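PDB 3CVG: putative metal binding protein from Coccidioides immitis, which is of unconfirmed function but resembles periplasmic binding proteins and probably captures a small ligand, possibly a metal ion. Local coordinates for residues 67-70 with 74-77; 87-90 with 94-97. All coordinates share one frame; numbering follows the deposited sequence.

Interaction 1: 67-70 with 74-77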
# COMPACT_ATOMS: atom_id res chain seq x y z
N ILE A 67 -2.80 4.81 13.53
CA ILE A 67 -2.63 6.07 14.24
C ILE A 67 -3.51 6.09 15.49
O ILE A 67 -3.13 6.66 16.50
CB ILE A 67 -2.96 7.26 13.31
CG1 ILE A 67 -1.92 7.33 12.19
CG2 ILE A 67 -2.99 8.56 14.12
CD1 ILE A 67 -2.23 8.34 11.10
N ASN A 68 -4.68 5.45 15.41
CA ASN A 68 -5.58 5.39 16.56
C ASN A 68 -4.93 4.55 17.66
O ASN A 68 -5.05 4.86 18.85
CB ASN A 68 -6.93 4.76 16.18
CG ASN A 68 -7.79 5.67 15.33
OD1 ASN A 68 -7.85 6.88 15.57
ND2 ASN A 68 -8.48 5.10 14.35
N TYR A 69 -4.23 3.49 17.25
CA TYR A 69 -3.53 2.62 18.18
C TYR A 69 -2.39 3.38 18.85
O TYR A 69 -2.20 3.29 20.06
CB TYR A 69 -2.96 1.39 17.47
CG TYR A 69 -3.98 0.35 17.09
CD1 TYR A 69 -5.23 0.30 17.70
CD2 TYR A 69 -3.67 -0.63 16.15
CE1 TYR A 69 -6.15 -0.69 17.38
CE2 TYR A 69 -4.57 -1.63 15.83
CZ TYR A 69 -5.81 -1.66 16.45
OH TYR A 69 -6.71 -2.65 16.13
N LEU A 70 -1.63 4.12 18.05
CA LEU A 70 -0.52 4.89 18.59
C LEU A 70 -1.06 5.89 19.61
O LEU A 70 -0.42 6.17 20.62
CB LEU A 70 0.21 5.64 17.47
CG LEU A 70 0.94 4.78 16.44
CD1 LEU A 70 1.36 5.64 15.26
CD2 LEU A 70 2.15 4.11 17.08
N ILE A 74 -1.81 1.31 21.90
CA ILE A 74 -1.97 -0.11 21.63
C ILE A 74 -0.71 -0.64 20.95
O ILE A 74 -0.32 -1.80 21.15
CB ILE A 74 -3.18 -0.38 20.72
CG1 ILE A 74 -4.46 0.16 21.38
CG2 ILE A 74 -3.31 -1.88 20.46
CD1 ILE A 74 -4.75 -0.43 22.75
N VAL A 75 -0.09 0.20 20.14
CA VAL A 75 1.15 -0.16 19.45
C VAL A 75 2.20 0.90 19.74
O VAL A 75 1.88 1.99 20.20
CB VAL A 75 0.95 -0.28 17.92
CG1 VAL A 75 -0.06 -1.37 17.62
CG2 VAL A 75 0.51 1.06 17.35
N ASP A 76 3.46 0.57 19.49
CA ASP A 76 4.57 1.49 19.74
C ASP A 76 4.94 2.27 18.48
O ASP A 76 5.31 3.45 18.54
CB ASP A 76 5.78 0.72 20.24
CG ASP A 76 5.46 -0.12 21.45
OD1 ASP A 76 5.15 0.47 22.51
OD2 ASP A 76 5.52 -1.36 21.34
N VAL A 77 4.85 1.60 17.34
CA VAL A 77 5.17 2.21 16.07
C VAL A 77 4.13 1.81 15.04
O VAL A 77 3.33 0.90 15.28
CB VAL A 77 6.56 1.79 15.56
CG1 VAL A 77 7.64 2.39 16.44
CG2 VAL A 77 6.67 0.27 15.55
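Tyr69 O, close to the C-terminal end of helix 63-71, accepts the backbone N-H of Ile74 at 2.7 Å (N to O), with an N-H...O angle of 147°; the donor is tilted 33° from the carbonyl plane. The same two residues also meet through their side chains. Ile74 CG2 lies over one face of the Tyr69 ring, 4.2 Å from its centroid and shifted toward the rim, a CH-pi contact. Tyr69 CB and Ile74 CB approach to 3.7 Å. The segment 74-77 thereby folds back against the helix, a loop joining it to strand 77-80 in the alpha/beta architecture of the periplasmic binding protein superfamily. In Val75, chi1 of -62° puts CG1 beside the backbone N and leaves CG2 between N and the carbonyl carbon, where it touches Tyr69 CB at 3.5 Å. The methyl pair Leu70 CD2 and Val75 CG2 is tight at 3.5 Å. Leu70 CD2 also reaches Asp76 O at 3.5 Å, so this one methyl touches both a side chain and the backbone of the loop. The buried Val75 O has no hydrogen-bonding partner in the model. Asp76 directs its carboxylate elsewhere, with OD1 forming a salt bridge to Arg23 of strand 20-26.

Interaction 2: 87-90 with 94-97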
# COMPACT_ATOMS: atom_id res chain seq x y z
N ARG A 87 1.51 13.74 9.07
CA ARG A 87 1.78 15.10 9.52
C ARG A 87 0.79 15.55 10.60
O ARG A 87 1.18 16.19 11.58
CB ARG A 87 1.70 16.09 8.35
CG ARG A 87 1.74 17.57 8.79
CD ARG A 87 1.64 18.52 7.61
NE ARG A 87 0.29 18.59 7.04
CZ ARG A 87 -0.75 19.14 7.66
NH1 ARG A 87 -0.62 19.66 8.87
NH2 ARG A 87 -1.93 19.16 7.06
N ILE A 88 -0.48 15.22 10.41
CA ILE A 88 -1.50 15.61 11.37
C ILE A 88 -1.38 14.85 12.69
O ILE A 88 -1.62 15.42 13.75
CB ILE A 88 -2.92 15.42 10.77
CG1 ILE A 88 -3.09 16.35 9.57
CG2 ILE A 88 -3.99 15.71 11.83
CD1 ILE A 88 -4.44 16.26 8.88
N SER A 89 -1.00 13.58 12.63
CA SER A 89 -0.84 12.79 13.85
C SER A 89 0.25 13.41 14.72
O SER A 89 0.16 13.41 15.95
CB SER A 89 -0.46 11.34 13.51
OG SER A 89 0.88 11.25 13.07
N ILE A 90 1.28 13.94 14.07
CA ILE A 90 2.40 14.57 14.76
C ILE A 90 1.97 15.93 15.33
O ILE A 90 2.35 16.29 16.44
CB ILE A 90 3.61 14.75 13.81
CG1 ILE A 90 4.26 13.39 13.56
CG2 ILE A 90 4.62 15.74 14.41
CD1 ILE A 90 5.32 13.42 12.49
N ILE A 94 0.33 12.91 18.79
CA ILE A 94 0.09 11.47 18.83
C ILE A 94 1.37 10.74 18.43
O ILE A 94 1.68 9.67 18.96
CB ILE A 94 -1.02 11.04 17.84
CG1 ILE A 94 -2.39 11.40 18.41
CG2 ILE A 94 -0.92 9.54 17.57
CD1 ILE A 94 -3.54 11.11 17.45
N SER A 95 2.09 11.34 17.49
CA SER A 95 3.33 10.77 16.99
C SER A 95 4.52 11.69 17.23
O SER A 95 4.37 12.91 17.28
CB SER A 95 3.22 10.49 15.48
OG SER A 95 2.24 9.52 15.19
N GLU A 96 5.70 11.10 17.35
CA GLU A 96 6.92 11.86 17.56
C GLU A 96 7.32 12.48 16.23
O GLU A 96 6.97 11.97 15.17
CB GLU A 96 8.06 10.93 18.00
CG GLU A 96 7.87 10.29 19.36
CD GLU A 96 8.40 11.15 20.48
OE1 GLU A 96 7.79 12.21 20.77
OE2 GLU A 96 9.44 10.78 21.06
N SER A 97 8.04 13.59 16.29
CA SER A 97 8.52 14.25 15.08
C SER A 97 9.99 13.85 14.99
O SER A 97 10.69 13.85 16.00
CB SER A 97 8.40 15.76 15.21
OG SER A 97 8.83 16.42 14.03
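Ser89 O, near the C-terminal end of helix 83-91, takes two successive backbone amides of the returning chain: Ile94 N at 2.9 Å and Ser95 N at 3.2 Å from the oxygen. The two donors use different approaches. Ile94 N comes almost straight at the carbonyl, with a C=O...N angle of 167°, whereas Ser95 N stands above the carbonyl plane, at 116°. Beside this forked backbone bond runs a side-chain one, in which Ser95 OG donates to Ser89 OG across 3.1 Å. Ser89 holds its hydroxyl between its own backbone N and carbonyl carbon (chi1 73°), and there OG also bonds to Glu86 O one helical turn back. That second bond links the loop hydroxyl, through Ser89, to the helix backbone.

Ile90 makes the apolar side of the contact and touches three successive loop residues, Ser95 to Ser97. Its CG1 packs on Ser95 CB at 3.6 Å. Both CG1 and CD1 of Ile90 touch Glu96 O, and the CG2 branch reaches Ser97 CB at 3.9 Å. Ile94 instead sets its CB against the oxygen that its amide binds, 3.3 Å from Ser89 O, while its side chain also packs on Leu70 and Lys71 of helix 63-71. Backbone hydrogen bonds of Ile94 with Ala243 and of Glu96 with Val241 also tie the loop to the end of strand 234-241 and the residues just after it, so 94-97 is joined to both the helix end and that strand region on its way to strand 100-111. One helix-end carbonyl is thus satisfied by two loop amides and the two serine hydroxyls are linked, while other loop backbone groups bond to Val241 and Ala243, and Ile90 contributes apolar packing alongside them.

Interactions 1 and 2 follow one another along the chain, their centres about 11 Å apart, and both lie on the same side of the chain's centre. Each is a return from a helix end: helix 63-71 leads through 74-77 into strand 77-80, and helix 83-91 leads through 94-97 toward strand 100-111. Strand 234-241 pairs antiparallel with both of these strands, and its Leu240 touches side chains from both contacts. The contacts also meet directly: Ile67 packs on Ser89, and Leu70 on Ser95. The two helix ends are thus packed together beside a shared strand, and both belong to the same alpha/beta part of what is probably a periplasmic-binding-protein fold.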